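Glucosamine--fructose-6-phosphate aminotransferase [isomerizing] (Francisella tularensis subsp. tularensis, PDB 3TBF) probably converts fructose 6-phosphate into glucosamine 6-phosphate with glutamine-derived ammonia, the crystallised fragment being the C-terminal domain with its two SIS units. Local coordinates at residues A24-I29 / N202-V207; E49-T54 / L179-L184; S65-M70 / I241-A246; E91-D96 / T114-E119; K165-Q170 / V339-L344. All coordinates share one frame; numbering follows the deposited sequence.

How the contacts relate
Contacts 3 and 5 lie near the chain's centre, with contact 1 farther out. Contact 5, in the middle, touches both others, its centre about 11 Å from that of contact 1 and about 10 Å from that of contact 3. Contacts 3 and 5 each pair a helix of the first SIS range with one of the second, and contact 1 extends this junction through helices 21-30 and 203-211. Helix 165-184 serves contacts 5 and 2, whose centres are about 26 Å apart. Contact 4 closes earliest and belongs to the first SIS range alone. Segments of contacts 1, 3 and 5 alternate in sequence, each tying early chain to late, and together they join the two halves.

Contact 1 (A24-I29 / N202-V207); sequences AVSNTI and NIRALV
Ser26 and Arg204 mark the closest backbone approach, with CA atoms 6.3 Å apart, where helix 21-30 meets the early part of helix 203-211. Both helices accompany a pair of SIS alpha/beta units: the first comes before any strand of the two five-stranded parallel sheets, and the second lies in the connection between the last strand of one sheet and the first strand, in sequence, of the other. The apolar half of the contact is a single methyl meeting, Val25 CG1 to Ile203 CG2 at 3.9 Å. Val25 directs CG1 anti to its own backbone N (chi1 152°), which turns this branch toward helix 203-211, and the two side chains cross at about a right angle. Both are buried: Val172 of helix 165-184 lies against Val25, while Ser335 and Val338 of helix 335-355 lie against Ile203, so the pair joins helices from both halves of the fold. Nearer to solvent the contact turns polar. Arg204 is extended from CG to NE and passes alongside Ser26. The guanidinium then offers its edge to the hydroxyl, and Arg204 NH1 donates to Ser26 OG at 3.3 Å. With an N-H...O angle of 129° this bond is weak, and the aliphatic chain of the arginine contributes packing beside it, Arg204 CD lying 3.9 Å from Ser26 CB.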
# COMPACT_ATOMS: atom_id res chain seq x y z
N ALA A 24 14.08 23.13 11.66
CA ALA A 24 14.50 21.74 11.52
C ALA A 24 14.85 21.38 10.10
O ALA A 24 15.87 20.74 9.81
CB ALA A 24 13.41 20.81 12.04
N VAL A 25 13.98 21.78 9.19
CA VAL A 25 14.24 21.57 7.80
C VAL A 25 15.53 22.20 7.37
O VAL A 25 16.42 21.51 6.84
CB VAL A 25 13.08 22.08 6.96
CG1 VAL A 25 13.55 22.49 5.61
CG2 VAL A 25 12.06 20.96 6.86
N SER A 26 15.71 23.47 7.72
CA SER A 26 16.94 24.16 7.37
C SER A 26 18.24 23.62 8.07
O SER A 26 19.29 23.53 7.44
CB SER A 26 16.73 25.65 7.46
OG SER A 26 17.63 26.16 8.33
N ASN A 27 18.15 23.19 9.32
CA ASN A 27 19.26 22.52 9.96
C ASN A 27 19.64 21.21 9.27
O ASN A 27 20.80 20.93 9.05
CB ASN A 27 18.97 22.31 11.44
CG ASN A 27 19.12 23.64 12.29
OD1 ASN A 27 19.73 24.63 11.85
ND2 ASN A 27 18.54 23.63 13.47
N THR A 28 18.67 20.43 8.83
CA THR A 28 18.99 19.20 8.13
C THR A 28 19.74 19.46 6.82
O THR A 28 20.70 18.76 6.51
CB THR A 28 17.74 18.40 7.84
OG1 THR A 28 17.03 18.20 9.06
CG2 THR A 28 18.11 17.08 7.23
N ILE A 29 19.31 20.44 6.06
CA ILE A 29 20.00 20.74 4.80
C ILE A 29 21.44 21.25 5.04
O ILE A 29 22.42 20.83 4.42
CB ILE A 29 19.28 21.85 4.03
CG1 ILE A 29 17.95 21.37 3.52
CG2 ILE A 29 20.11 22.32 2.85
CD1 ILE A 29 17.06 22.49 2.96
N ASN A 202 14.76 26.65 -0.45
CA ASN A 202 13.63 27.54 -0.45
C ASN A 202 12.51 26.95 0.37
O ASN A 202 11.51 27.63 0.58
CB ASN A 202 13.12 27.80 -1.87
CG ASN A 202 14.14 28.58 -2.74
OD1 ASN A 202 15.07 29.25 -2.24
ND2 ASN A 202 13.96 28.47 -4.05
N ILE A 203 12.65 25.71 0.82
CA ILE A 203 11.60 25.11 1.60
C ILE A 203 11.24 25.87 2.88
O ILE A 203 10.08 25.91 3.30
CB ILE A 203 11.89 23.60 1.97
CG1 ILE A 203 11.87 22.73 0.71
CG2 ILE A 203 10.80 23.09 2.89
CD1 ILE A 203 12.19 21.22 0.90
N ARG A 204 12.24 26.42 3.54
CA ARG A 204 12.01 27.12 4.81
C ARG A 204 10.95 28.22 4.70
O ARG A 204 10.00 28.25 5.46
CB ARG A 204 13.31 27.71 5.31
CG ARG A 204 13.10 28.50 6.55
CD ARG A 204 14.39 28.81 7.30
NE ARG A 204 14.06 29.33 8.63
CZ ARG A 204 14.86 29.29 9.69
NH1 ARG A 204 16.06 28.74 9.62
NH2 ARG A 204 14.45 29.82 10.83
N ALA A 205 11.11 29.10 3.72
CA ALA A 205 10.12 30.16 3.51
C ALA A 205 8.75 29.59 3.18
O ALA A 205 7.72 30.09 3.61
CB ALA A 205 10.59 31.11 2.39
N LEU A 206 8.72 28.53 2.40
CA LEU A 206 7.44 27.99 1.95
C LEU A 206 6.73 27.31 3.15
O LEU A 206 5.50 27.37 3.30
CB LEU A 206 7.69 27.06 0.81
CG LEU A 206 8.34 27.73 -0.41
CD1 LEU A 206 8.56 26.66 -1.47
CD2 LEU A 206 7.51 28.90 -0.98
N VAL A 207 7.51 26.71 4.04
CA VAL A 207 6.94 26.06 5.19
C VAL A 207 6.36 27.10 6.11
O VAL A 207 5.28 26.96 6.66
CB VAL A 207 7.98 25.17 5.88
CG1 VAL A 207 7.54 24.76 7.30
CG2 VAL A 207 8.29 23.90 5.01

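Contact 2 (E49-T54 / L179-L184); sequences ELFEKT and LVIAKL
Phe51 receives three side chains of helix 165-184 round its ring, and the tightest fit is with Ile181. Its CD1 methyl sits over one face, 3.5 Å from the ring centroid and 21° off the ring normal, which meets the geometry of a CH-pi contact. The methyl is displaced toward the rim, so its nearest ring atom is Phe51 CG, 3.3 Å from Ile181 CD1. The CB of Ile181 does not aim at the ring; the bend at chi2 (-54°) swings CD1 over to it. Leu184 comes from another direction: its CD2 lies near the ring plane at the edge, 3.6 Å from Phe51 CB. Val180 CG1 completes the set obliquely, 3.9 Å from Phe51 CE2. This is helix-to-helix packing in the first SIS unit, where helix 47-52 leads into strand 56-61, the first in sequence of the parallel sheet, and helix 165-184 follows its last. Leu104 of strand 103-109 also touches Phe51, and Leu40 lies against Val180 and Leu184. Outward from the ring the packing thins. The exposed side chain of Glu52 comes no nearer than 4.8 Å to segment 179-184. On the solvent side of the helix Glu49 and Lys53 pair with each other instead: Lys53 NZ reaches Glu49 OE2 at 2.7 Å, from the anti side and tilted out of the carboxylate plane. The ammonium of Lys185, just beyond segment 179-184, bonds to the backbone oxygens of Glu52 and Thr54.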
# COMPACT_ATOMS: atom_id res chain seq x y z
N GLU A 49 31.96 4.80 -2.14
CA GLU A 49 32.22 3.50 -2.73
C GLU A 49 30.92 2.70 -2.72
O GLU A 49 30.55 2.06 -3.67
CB GLU A 49 33.33 2.81 -1.94
CG GLU A 49 33.51 1.33 -2.22
CD GLU A 49 33.79 0.49 -0.94
OE1 GLU A 49 34.69 0.90 -0.15
OE2 GLU A 49 33.11 -0.56 -0.74
N LEU A 50 30.20 2.81 -1.62
CA LEU A 50 28.95 2.10 -1.43
C LEU A 50 27.86 2.57 -2.42
O LEU A 50 27.05 1.78 -2.92
CB LEU A 50 28.52 2.38 -0.01
CG LEU A 50 27.62 1.40 0.70
CD1 LEU A 50 28.46 0.60 1.72
CD2 LEU A 50 26.53 2.19 1.38
N PHE A 51 27.86 3.85 -2.73
CA PHE A 51 26.91 4.39 -3.68
C PHE A 51 27.29 4.06 -5.13
O PHE A 51 26.42 3.99 -6.00
CB PHE A 51 26.80 5.90 -3.53
CG PHE A 51 26.18 6.39 -2.23
CD1 PHE A 51 25.35 5.58 -1.46
CD2 PHE A 51 26.39 7.70 -1.81
CE1 PHE A 51 24.77 6.05 -0.29
CE2 PHE A 51 25.80 8.18 -0.63
CZ PHE A 51 24.98 7.35 0.11
N GLU A 52 28.58 3.89 -5.40
CA GLU A 52 29.05 3.54 -6.74
C GLU A 52 28.62 2.13 -7.05
O GLU A 52 28.32 1.82 -8.18
CB GLU A 52 30.56 3.64 -6.85
CG GLU A 52 31.08 5.04 -6.62
CD GLU A 52 32.59 5.21 -6.89
OE1 GLU A 52 33.40 4.30 -6.52
OE2 GLU A 52 32.96 6.28 -7.44
N LYS A 53 28.56 1.28 -6.04
CA LYS A 53 28.09 -0.11 -6.20
C LYS A 53 26.57 -0.29 -6.20
O LYS A 53 26.09 -1.35 -6.52
CB LYS A 53 28.61 -0.96 -5.05
CG LYS A 53 30.11 -1.05 -4.89
CD LYS A 53 30.41 -1.79 -3.56
CE LYS A 53 31.93 -2.01 -3.30
NZ LYS A 53 32.21 -2.75 -2.01
N THR A 54 25.81 0.72 -5.81
CA THR A 54 24.39 0.61 -5.62
C THR A 54 23.71 0.61 -6.94
O THR A 54 23.99 1.49 -7.75
CB THR A 54 23.84 1.77 -4.82
OG1 THR A 54 24.35 1.67 -3.50
CG2 THR A 54 22.30 1.81 -4.81
N LEU A 179 19.80 13.67 -4.54
CA LEU A 179 20.71 14.49 -5.37
C LEU A 179 22.18 14.01 -5.28
O LEU A 179 22.91 14.01 -6.28
CB LEU A 179 20.58 15.97 -5.03
CG LEU A 179 19.17 16.56 -5.20
CD1 LEU A 179 19.08 18.02 -4.67
CD2 LEU A 179 18.72 16.57 -6.62
N VAL A 180 22.61 13.58 -4.12
CA VAL A 180 23.92 12.96 -4.01
C VAL A 180 24.10 11.76 -4.93
O VAL A 180 25.08 11.64 -5.60
CB VAL A 180 24.18 12.50 -2.57
CG1 VAL A 180 25.43 11.54 -2.52
CG2 VAL A 180 24.35 13.76 -1.61
N ILE A 181 23.11 10.88 -4.97
CA ILE A 181 23.14 9.70 -5.83
C ILE A 181 23.06 10.12 -7.28
O ILE A 181 23.77 9.60 -8.12
CB ILE A 181 21.97 8.73 -5.51
CG1 ILE A 181 22.13 8.22 -4.10
CG2 ILE A 181 21.96 7.50 -6.45
CD1 ILE A 181 23.53 7.57 -3.84
N ALA A 182 22.20 11.08 -7.55
CA ALA A 182 22.01 11.53 -8.91
C ALA A 182 23.32 12.01 -9.48
O ALA A 182 23.64 11.74 -10.64
CB ALA A 182 20.99 12.65 -8.99
N LYS A 183 24.07 12.76 -8.68
CA LYS A 183 25.31 13.35 -9.15
C LYS A 183 26.39 12.31 -9.37
O LYS A 183 27.10 12.32 -10.35
CB LYS A 183 25.80 14.33 -8.09
CG LYS A 183 27.15 14.94 -8.35
CD LYS A 183 27.22 16.16 -7.51
CE LYS A 183 28.64 16.70 -7.34
NZ LYS A 183 28.96 17.70 -8.38
N LEU A 184 26.49 11.40 -8.42
CA LEU A 184 27.49 10.35 -8.49
C LEU A 184 27.28 9.42 -9.70
O LEU A 184 28.23 8.83 -10.21
CB LEU A 184 27.39 9.52 -7.22
CG LEU A 184 28.66 9.15 -6.52
CD1 LEU A 184 29.70 10.29 -6.55
CD2 LEU A 184 28.31 8.79 -5.09

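Contact 3 (S65-M70 / I241-A246); sequences SYNAGM and IAIEGA
Asn67 donates through ND2 to Glu244 OE1 at 2.9 Å, and the N-H...O angle of 174° makes this a nearly straight bond. The acceptor lies in the amide plane of Asn67, and the amide nitrogen meets OE1 almost end-on to its C-O bond. The amide and carboxylate planes stand 79° apart, and Asn67 bonds to OE1 and not to OE2. Ile243 closes against the same amide: its CG2 is 3.3 Å from Asn67 OD1 and 3.6 Å from Asn67 ND2. The other branch of Ile243 ends in CD1, which lies 4.0 Å from CE of Met70, a selenomethionine here, whose chain bends at chi3. Two torsions place the carboxylate of Glu244. CG stands anti to the backbone N, and a turn at chi2 then carries OE1 to Asn67. In the next shell Lys248 forms a salt bridge with Glu244 OE2, Thr64 bonds to that oxygen through OG1, and Phe167 of helix 165-184 packs against Glu244. The supporting helices 63-80 and 238-253 are antiparallel: the local axes approach to 9.2 Å with 165° between their directions. Each follows the strand that is first in sequence in its own five-stranded parallel sheet, so the contact pairs equivalent helices of the two SIS units across their interface. Held by Asn67 on OE1 and by Lys248 and Thr64 on OE2, among its polar partners, the buried carboxylate should have little freedom to rotate, and Asn67, from the other unit, probably helps to orient it.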
# COMPACT_ATOMS: atom_id res chain seq x y z
N SER A 65 7.64 6.87 8.91
CA SER A 65 8.89 6.71 8.20
C SER A 65 8.70 5.91 6.88
O SER A 65 9.34 6.15 5.86
CB SER A 65 9.93 6.06 9.12
OG SER A 65 10.19 6.91 10.29
N TYR A 66 7.75 4.99 6.88
CA TYR A 66 7.45 4.29 5.66
C TYR A 66 6.77 5.23 4.67
O TYR A 66 7.11 5.23 3.49
CB TYR A 66 6.63 3.04 5.96
CG TYR A 66 5.99 2.37 4.80
CD1 TYR A 66 6.71 1.51 4.00
CD2 TYR A 66 4.65 2.57 4.54
CE1 TYR A 66 6.12 0.87 2.94
CE2 TYR A 66 4.02 1.94 3.49
CZ TYR A 66 4.75 1.09 2.70
OH TYR A 66 4.12 0.49 1.64
N ASN A 67 5.86 6.07 5.15
CA ASN A 67 5.28 7.08 4.28
C ASN A 67 6.34 8.01 3.68
O ASN A 67 6.25 8.37 2.51
CB ASN A 67 4.23 7.85 5.03
CG ASN A 67 3.08 6.97 5.48
OD1 ASN A 67 2.87 5.93 4.91
ND2 ASN A 67 2.39 7.36 6.55
N ALA A 68 7.39 8.33 4.43
CA ALA A 68 8.43 9.17 3.85
C ALA A 68 9.14 8.42 2.73
O ALA A 68 9.40 8.97 1.66
CB ALA A 68 9.46 9.66 4.95
N GLY A 69 9.44 7.15 2.97
CA GLY A 69 10.10 6.32 1.99
C GLY A 69 9.34 6.18 0.70
O GLY A 69 9.90 6.26 -0.39
N MSE A 70 8.04 5.96 0.81
CA MSE A 70 7.18 5.95 -0.36
C MSE A 70 7.25 7.25 -1.15
O MSE A 70 7.20 7.26 -2.39
CB MSE A 70 5.73 5.72 0.08
CG MSE A 70 5.41 4.27 0.33
SE MSE A 70 3.49 4.04 0.76
CE MSE A 70 2.74 4.55 -1.01
N ILE A 241 1.79 11.56 0.78
CA ILE A 241 1.56 12.70 1.65
C ILE A 241 0.13 12.63 2.21
O ILE A 241 -0.09 12.91 3.40
CB ILE A 241 1.82 14.02 0.90
CG1 ILE A 241 3.32 14.14 0.53
CG2 ILE A 241 1.29 15.30 1.67
CD1 ILE A 241 4.24 13.92 1.63
N ALA A 242 -0.84 12.23 1.37
CA ALA A 242 -2.21 11.99 1.83
C ALA A 242 -2.30 10.89 2.88
O ALA A 242 -3.02 11.00 3.88
CB ALA A 242 -3.16 11.68 0.63
N ILE A 243 -1.58 9.81 2.65
CA ILE A 243 -1.51 8.71 3.61
C ILE A 243 -0.97 9.19 4.93
O ILE A 243 -1.45 8.79 5.99
CB ILE A 243 -0.57 7.63 3.14
CG1 ILE A 243 -1.13 6.91 1.92
CG2 ILE A 243 -0.30 6.60 4.26
CD1 ILE A 243 -0.18 5.84 1.46
N GLU A 244 0.04 10.07 4.89
CA GLU A 244 0.58 10.60 6.14
C GLU A 244 -0.40 11.51 6.83
O GLU A 244 -0.54 11.44 8.02
CB GLU A 244 1.86 11.36 5.92
CG GLU A 244 2.38 12.01 7.17
CD GLU A 244 3.04 11.07 8.16
OE1 GLU A 244 2.96 9.84 8.00
OE2 GLU A 244 3.66 11.56 9.14
N GLY A 245 -1.06 12.39 6.07
CA GLY A 245 -2.16 13.17 6.63
C GLY A 245 -3.23 12.31 7.33
O GLY A 245 -3.68 12.63 8.42
N ALA A 246 -3.62 11.20 6.70
CA ALA A 246 -4.67 10.34 7.27
C ALA A 246 -4.16 9.69 8.50
O ALA A 246 -4.90 9.54 9.45
CB ALA A 246 -5.15 9.26 6.26

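Contact 4 (E91-D96 / T114-E119); sequences EIRYRD and TADTLE
Arg93 and Asp116 form a short salt bridge, NH1 to OD1 at 2.6 Å. The oxygen lies essentially in the guanidinium plane, at its edge, and NH1 comes in roughly along the line of the CG-OD1 bond. An N-H...O angle of 141° bends the bond, and the carboxylate is turned 60° from the guanidinium. An extended chain, with CG anti to the backbone N (chi1 -180°), carries the arginine across to helix 115-124. Both faces of its guanidinium have neighbours: Tyr94 OH sits 3.0 Å above the plane without a hydrogen bond to it, and on the opposite face Glu119 CB lies 3.4 Å from Arg93 NE. Glu119 runs beside Arg93 in the same direction, but its carboxylate is salt-bridged to Arg122 and offers Arg93 only the proximity of an opposite charge. Tyr94 packs on Lys291 of the second subunit, and Arg95 is salt-bridged to Glu77 of that subunit, so segment 91-96 also reaches the dimer interface. The contact joins consecutive crossovers of a Rossmann-like parallel sheet; in SIS domains the turn entering a helix placed like 115-124 commonly binds the sugar phosphate, and probably does so here.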
# COMPACT_ATOMS: atom_id res chain seq x y z
N GLU A 91 6.59 -6.74 7.59
CA GLU A 91 6.36 -7.76 6.56
C GLU A 91 7.65 -8.30 5.98
O GLU A 91 7.78 -9.54 5.87
CB GLU A 91 5.47 -7.23 5.46
CG GLU A 91 4.05 -7.06 5.96
CD GLU A 91 3.31 -8.41 6.07
OE1 GLU A 91 3.52 -9.22 5.15
OE2 GLU A 91 2.56 -8.68 7.04
N ILE A 92 8.60 -7.42 5.62
CA ILE A 92 9.81 -7.92 4.99
C ILE A 92 10.62 -8.75 5.96
O ILE A 92 11.34 -9.67 5.57
CB ILE A 92 10.70 -6.82 4.36
CG1 ILE A 92 11.74 -7.42 3.42
CG2 ILE A 92 11.37 -5.93 5.39
CD1 ILE A 92 12.64 -6.27 2.84
N ARG A 93 10.48 -8.44 7.24
CA ARG A 93 11.25 -9.14 8.28
C ARG A 93 11.05 -10.66 8.27
O ARG A 93 11.99 -11.43 8.42
CB ARG A 93 10.83 -8.62 9.64
CG ARG A 93 11.53 -9.24 10.74
CD ARG A 93 11.03 -8.73 12.07
NE ARG A 93 11.73 -9.41 13.16
CZ ARG A 93 11.46 -9.19 14.43
NH1 ARG A 93 10.56 -8.28 14.73
NH2 ARG A 93 12.09 -9.85 15.38
N TYR A 94 9.80 -11.06 8.09
CA TYR A 94 9.41 -12.46 8.12
C TYR A 94 9.17 -13.05 6.75
O TYR A 94 8.83 -14.19 6.67
CB TYR A 94 8.16 -12.60 8.95
CG TYR A 94 8.34 -12.17 10.38
CD1 TYR A 94 7.66 -11.05 10.87
CD2 TYR A 94 9.19 -12.85 11.24
CE1 TYR A 94 7.84 -10.60 12.16
CE2 TYR A 94 9.37 -12.42 12.57
CZ TYR A 94 8.69 -11.29 13.01
OH TYR A 94 8.85 -10.87 14.30
N ARG A 95 9.38 -12.31 5.68
CA ARG A 95 9.05 -12.78 4.36
C ARG A 95 10.29 -13.35 3.70
O ARG A 95 11.40 -12.91 3.93
CB ARG A 95 8.51 -11.64 3.53
CG ARG A 95 8.17 -11.95 2.12
CD ARG A 95 7.41 -10.81 1.50
NE ARG A 95 8.24 -9.72 0.98
CZ ARG A 95 9.05 -9.83 -0.08
NH1 ARG A 95 9.18 -11.00 -0.72
NH2 ARG A 95 9.76 -8.80 -0.48
N ASP A 96 10.06 -14.33 2.84
CA ASP A 96 11.13 -15.01 2.17
C ASP A 96 11.45 -14.25 0.86
O ASP A 96 10.94 -14.63 -0.22
CB ASP A 96 10.66 -16.44 1.92
CG ASP A 96 11.79 -17.41 1.78
OD1 ASP A 96 12.82 -16.95 1.22
OD2 ASP A 96 11.65 -18.61 2.20
N THR A 114 13.51 1.08 16.40
CA THR A 114 12.26 0.49 15.98
C THR A 114 12.52 -0.99 15.69
O THR A 114 13.34 -1.34 14.81
CB THR A 114 11.79 1.22 14.70
OG1 THR A 114 11.66 2.62 14.97
CG2 THR A 114 10.48 0.66 14.15
N ALA A 115 11.84 -1.86 16.44
CA ALA A 115 12.15 -3.30 16.45
C ALA A 115 12.22 -3.93 15.06
O ALA A 115 13.24 -4.46 14.64
CB ALA A 115 11.14 -4.03 17.29
N ASP A 116 11.12 -3.87 14.34
CA ASP A 116 11.04 -4.53 13.04
C ASP A 116 12.05 -3.99 12.00
O ASP A 116 12.67 -4.75 11.26
CB ASP A 116 9.62 -4.41 12.51
CG ASP A 116 8.61 -5.31 13.28
OD1 ASP A 116 8.99 -6.42 13.76
OD2 ASP A 116 7.43 -4.91 13.36
N THR A 117 12.18 -2.68 11.94
CA THR A 117 13.20 -2.07 11.13
C THR A 117 14.61 -2.54 11.51
O THR A 117 15.40 -2.96 10.65
CB THR A 117 13.14 -0.55 11.25
OG1 THR A 117 11.80 -0.15 11.00
CG2 THR A 117 14.04 0.09 10.24
N LEU A 118 14.92 -2.46 12.80
CA LEU A 118 16.21 -2.92 13.29
C LEU A 118 16.42 -4.39 12.98
O LEU A 118 17.50 -4.78 12.55
CB LEU A 118 16.30 -2.71 14.79
CG LEU A 118 17.58 -3.18 15.45
CD1 LEU A 118 18.78 -2.46 14.89
CD2 LEU A 118 17.45 -2.95 16.95
N GLU A 119 15.41 -5.22 13.19
CA GLU A 119 15.61 -6.63 12.87
C GLU A 119 15.68 -6.91 11.35
O GLU A 119 16.29 -7.88 10.94
CB GLU A 119 14.53 -7.46 13.52
CG GLU A 119 14.58 -7.42 15.05
CD GLU A 119 15.82 -8.13 15.60
OE1 GLU A 119 16.40 -8.98 14.87
OE2 GLU A 119 16.19 -7.79 16.76

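Contact 5 (K165-Q170 / V339-L344); sequences KAFTTQ and VFTIPL
Phe167 carries CG anti to its backbone N (chi1 176°), while Thr341 at chi1 -64° sets OG1 beside its backbone N and CG2 beside its carbonyl carbon; together these torsions bring one side of the ring to both branches of the threonine. OG1 of Thr341 lies at the ring edge, near its plane, 3.4 Å from Phe167 CE2, and CG2 of Thr341 is 3.7 Å from Phe167 CD2. The hydroxyl is not left to the ring, for it bonds to Pro337 O one turn earlier in its own helix. Helices 165-184 and 335-355 run antiparallel, with local axes 10.5 Å apart at closest and 169° between their directions. Each follows the last strand of its five-stranded parallel sheet, so equivalent helices of the two SIS units meet here in the core. One residue further along, Thr168 turns its hydroxyl to Gln21 of helix 21-30 and its methyl to the partner helix: Thr168 CG2 is 4.1 Å from Ile342 CD1 and 4.2 Å from Thr341 CG2. Ile342 also packs on Ala210 of helix 203-211. Just beyond it the helix kinks at Pro343, whose nitrogen carries no hydrogen to bond the preceding turn.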
# COMPACT_ATOMS: atom_id res chain seq x y z
N LYS A 165 7.95 17.03 12.84
CA LYS A 165 9.22 17.43 12.30
C LYS A 165 10.12 16.26 11.92
O LYS A 165 10.99 16.40 11.07
CB LYS A 165 9.90 18.40 13.24
CG LYS A 165 10.35 17.78 14.50
CD LYS A 165 10.69 18.79 15.52
CE LYS A 165 11.24 18.06 16.76
NZ LYS A 165 12.04 19.00 17.63
N ALA A 166 9.91 15.09 12.51
CA ALA A 166 10.66 13.90 12.10
C ALA A 166 10.28 13.47 10.68
O ALA A 166 11.12 12.95 9.97
CB ALA A 166 10.40 12.78 13.04
N PHE A 167 9.04 13.68 10.28
CA PHE A 167 8.63 13.32 8.96
C PHE A 167 9.17 14.25 7.90
O PHE A 167 9.71 13.80 6.90
CB PHE A 167 7.12 13.28 8.87
CG PHE A 167 6.60 12.99 7.49
CD1 PHE A 167 6.66 11.73 6.98
CD2 PHE A 167 6.05 13.99 6.73
CE1 PHE A 167 6.14 11.45 5.69
CE2 PHE A 167 5.53 13.74 5.46
CZ PHE A 167 5.61 12.49 4.92
N THR A 168 9.03 15.56 8.11
CA THR A 168 9.50 16.51 7.14
C THR A 168 11.02 16.50 6.99
O THR A 168 11.49 16.57 5.87
CB THR A 168 8.97 17.90 7.43
OG1 THR A 168 9.22 18.25 8.80
CG2 THR A 168 7.48 17.97 7.09
N THR A 169 11.75 16.34 8.10
CA THR A 169 13.19 16.20 8.02
C THR A 169 13.63 14.89 7.40
O THR A 169 14.70 14.83 6.75
CB THR A 169 13.89 16.37 9.39
OG1 THR A 169 13.47 15.36 10.30
CG2 THR A 169 13.59 17.74 9.98
N GLN A 170 12.83 13.82 7.56
CA GLN A 170 13.16 12.59 6.82
C GLN A 170 12.98 12.79 5.34
O GLN A 170 13.83 12.40 4.56
CB GLN A 170 12.38 11.40 7.32
CG GLN A 170 12.85 10.93 8.69
CD GLN A 170 11.80 10.06 9.37
OE1 GLN A 170 10.77 9.76 8.78
NE2 GLN A 170 12.09 9.61 10.58
N VAL A 339 5.86 20.93 1.95
CA VAL A 339 4.98 22.07 2.24
C VAL A 339 3.52 21.64 2.47
O VAL A 339 2.87 22.05 3.42
CB VAL A 339 5.09 23.14 1.19
CG1 VAL A 339 4.11 24.35 1.48
CG2 VAL A 339 6.55 23.67 1.13
N PHE A 340 3.05 20.71 1.67
CA PHE A 340 1.65 20.35 1.76
C PHE A 340 1.42 19.51 3.00
O PHE A 340 0.26 19.37 3.37
CB PHE A 340 1.22 19.60 0.54
CG PHE A 340 0.80 20.47 -0.56
CD1 PHE A 340 -0.28 21.33 -0.39
CD2 PHE A 340 1.42 20.40 -1.79
CE1 PHE A 340 -0.71 22.12 -1.42
CE2 PHE A 340 1.00 21.19 -2.80
CZ PHE A 340 -0.06 22.07 -2.63
N THR A 341 2.48 18.93 3.59
CA THR A 341 2.34 18.18 4.84
C THR A 341 1.89 19.05 6.00
O THR A 341 1.10 18.61 6.84
CB THR A 341 3.65 17.44 5.25
OG1 THR A 341 3.95 16.47 4.27
CG2 THR A 341 3.49 16.65 6.50
N ILE A 342 2.34 20.30 6.03
CA ILE A 342 2.12 21.16 7.16
C ILE A 342 0.62 21.39 7.48
O ILE A 342 0.22 21.27 8.62
CB ILE A 342 2.83 22.49 6.96
CG1 ILE A 342 4.35 22.33 6.67
CG2 ILE A 342 2.62 23.37 8.15
CD1 ILE A 342 5.20 21.40 7.55
N PRO A 343 -0.19 21.75 6.49
CA PRO A 343 -1.58 21.95 6.71
C PRO A 343 -2.25 20.71 7.25
O PRO A 343 -3.20 20.81 8.03
CB PRO A 343 -2.15 22.22 5.28
CG PRO A 343 -1.02 22.51 4.39
CD PRO A 343 0.24 22.24 5.15
N LEU A 344 -1.78 19.55 6.81
CA LEU A 344 -2.38 18.33 7.22
C LEU A 344 -2.01 18.09 8.67
O LEU A 344 -2.80 17.56 9.45
CB LEU A 344 -1.93 17.22 6.29
CG LEU A 344 -2.21 17.40 4.78
CD1 LEU A 344 -1.87 16.12 3.98
CD2 LEU A 344 -3.67 17.79 4.55